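Local coordinates for RimK domain protein ATP-grasp (Sphaerobacter thermophilus, PDB 5I47) that probably binds ATP as a RimK-like ATP-grasp ligase, perhaps adding glutamate to a protein or serving lysine biosynthesis, at residues A8-R13 / V53-R58. Residues are numbered along the deposited sequence; the frame is centred on the assembly and turned at random.
Sequences ALLADR and VAALDR
Ala8 and Leu10 grip Leu56 through its backbone: Leu56 N donates to Ala8 O at 2.7 Å, and Leu56 O receives Leu10 N at 2.9 Å. The bonds Ala8 N to Ala54 O and Arg58 N to Leu10 O extend this alternation in both directions, which identifies neighbouring parallel strands; their segment axes run 24° apart. On one face Leu10 can be followed outward. Its CB lies 3.8 Å from Asp57 CA, and CG, set beside its own backbone N (chi1 -59°), stays near Leu56 O. CD1 then meets Ala55 CB at 4.1 Å, while the side chain also packs on Leu68 and Leu72 of helix 63-74. Asp57, on the same face, turns its OD1 to a salt bridge with Arg65 of that helix. On the other face the Leu9 and Leu56 side chains run alongside each other in the same direction, with Leu9 CD2 4.1 Å from Leu56 CD2, Leu9 packing on Ile22 and Leu56 on Leu21 of helix 16-27. Beyond the paired strands, Arg58 CB touches Ala11 CB at 3.8 Å; the tip of Arg58 leads away from 8-13, its NE in a salt bridge with Glu18, NH1 and NH2 hydrogen-bonded to Leu254 O and Val255 O. Helices on both faces of a parallel sheet ordered 31-35, 6-10, 54-57, 79-80 are consistent with the Rossmann-like preATP-grasp domain.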
loop_
_atom_site.group_PDB
_atom_site.type_symbol
_atom_site.label_atom_id
_atom_site.label_comp_id
_atom_site.label_asym_id
_atom_site.label_seq_id
_atom_site.Cartn_x
_atom_site.Cartn_y
_atom_site.Cartn_z
ATOM N N ALA B 8 19.298 -13.960 -8.267
ATOM C CA ALA B 8 17.910 -14.300 -8.557
ATOM C C ALA B 8 17.291 -13.266 -9.492
ATOM O O ALA B 8 17.392 -12.060 -9.245
ATOM C CB ALA B 8 17.100 -14.393 -7.265
ATOM N N LEU B 9 16.651 -13.746 -10.560
ATOM C CA LEU B 9 15.913 -12.908 -11.508
ATOM C C LEU B 9 14.425 -13.130 -11.243
ATOM O O LEU B 9 13.817 -14.066 -11.762
ATOM C CB LEU B 9 16.269 -13.239 -12.960
ATOM C CG LEU B 9 17.691 -13.034 -13.489
ATOM C CD1 LEU B 9 17.753 -13.440 -14.963
ATOM C CD2 LEU B 9 18.157 -11.595 -13.305
ATOM N N LEU B 10 13.842 -12.255 -10.423
ATOM C CA LEU B 10 12.437 -12.356 -10.053
ATOM C C LEU B 10 11.556 -12.081 -11.262
ATOM O O LEU B 10 11.239 -10.925 -11.564
ATOM C CB LEU B 10 12.108 -11.386 -8.915
ATOM C CG LEU B 10 12.908 -11.588 -7.630
ATOM C CD1 LEU B 10 12.536 -10.549 -6.579
ATOM C CD2 LEU B 10 12.684 -12.994 -7.105
ATOM N N ALA B 11 11.164 -13.139 -11.963
ATOM C CA ALA B 11 10.369 -13.008 -13.172
ATOM C C ALA B 11 9.573 -14.288 -13.352
ATOM O O ALA B 11 9.816 -15.294 -12.682
ATOM C CB ALA B 11 11.247 -12.724 -14.396
ATOM N N ASP B 12 8.612 -14.244 -14.267
ATOM C CA ASP B 12 7.792 -15.416 -14.519
ATOM C C ASP B 12 8.305 -16.259 -15.675
ATOM O O ASP B 12 8.024 -17.461 -15.716
ATOM C CB ASP B 12 6.344 -14.993 -14.773
ATOM C CG ASP B 12 5.732 -14.292 -13.576
ATOM O OD1 ASP B 12 5.054 -13.260 -13.767
ATOM O OD2 ASP B 12 5.936 -14.772 -12.439
ATOM N N ARG B 13 9.062 -15.666 -16.595
ATOM C CA ARG B 13 9.660 -16.392 -17.706
ATOM C C ARG B 13 10.750 -15.531 -18.327
ATOM O O ARG B 13 10.659 -14.298 -18.329
ATOM C CB ARG B 13 8.614 -16.779 -18.759
ATOM C CG ARG B 13 7.836 -15.612 -19.337
ATOM C CD ARG B 13 6.764 -16.103 -20.292
ATOM N NE ARG B 13 6.629 -15.216 -21.439
ATOM C CZ ARG B 13 7.408 -15.269 -22.514
ATOM N NH1 ARG B 13 8.383 -16.168 -22.594
ATOM N NH2 ARG B 13 7.218 -14.420 -23.510
ATOM N N VAL B 53 23.101 -14.058 -3.613
ATOM C CA VAL B 53 23.759 -12.855 -3.120
ATOM C C VAL B 53 22.951 -11.604 -3.429
ATOM O O VAL B 53 23.179 -10.558 -2.806
ATOM C CB VAL B 53 25.174 -12.740 -3.708
ATOM C CG1 VAL B 53 25.917 -14.053 -3.526
ATOM C CG2 VAL B 53 25.111 -12.352 -5.178
ATOM N N ALA B 54 22.004 -11.684 -4.361
ATOM C CA ALA B 54 21.165 -10.551 -4.724
ATOM C C ALA B 54 19.967 -11.061 -5.510
ATOM O O ALA B 54 19.992 -12.161 -6.072
ATOM C CB ALA B 54 21.943 -9.515 -5.541
ATOM N N ALA B 55 18.911 -10.250 -5.531
ATOM C CA ALA B 55 17.733 -10.502 -6.347
ATOM C C ALA B 55 17.448 -9.271 -7.193
ATOM O O ALA B 55 17.645 -8.139 -6.741
ATOM C CB ALA B 55 16.510 -10.844 -5.492
ATOM N N LEU B 56 17.002 -9.494 -8.425
ATOM C CA LEU B 56 16.690 -8.407 -9.347
ATOM C C LEU B 56 15.254 -8.588 -9.817
ATOM O O LEU B 56 14.949 -9.544 -10.537
ATOM C CB LEU B 56 17.665 -8.387 -10.524
ATOM C CG LEU B 56 17.415 -7.379 -11.649
ATOM C CD1 LEU B 56 17.416 -5.957 -11.122
ATOM C CD2 LEU B 56 18.464 -7.549 -12.733
ATOM N N ASP B 57 14.372 -7.683 -9.403
ATOM C CA ASP B 57 12.962 -7.790 -9.761
ATOM C C ASP B 57 12.785 -7.374 -11.213
ATOM O O ASP B 57 12.983 -6.205 -11.563
ATOM C CB ASP B 57 12.107 -6.932 -8.833
ATOM C CG ASP B 57 10.632 -7.277 -8.914
ATOM O OD1 ASP B 57 10.164 -7.677 -9.997
ATOM O OD2 ASP B 57 9.938 -7.150 -7.889
ATOM N N ARG B 58 12.408 -8.333 -12.058
ATOM C CA ARG B 58 12.197 -8.106 -13.479
ATOM C C ARG B 58 10.721 -7.979 -13.831
ATOM O O ARG B 58 10.356 -8.093 -15.007
ATOM C CB ARG B 58 12.841 -9.233 -14.290
ATOM C CG ARG B 58 14.340 -9.368 -14.082
ATOM C CD ARG B 58 15.084 -8.233 -14.755
ATOM N NE ARG B 58 14.600 -8.030 -16.115
ATOM C CZ ARG B 58 14.103 -6.887 -16.572
ATOM N NH1 ARG B 58 14.045 -5.823 -15.784
ATOM N NH2 ARG B 58 13.678 -6.804 -17.825
#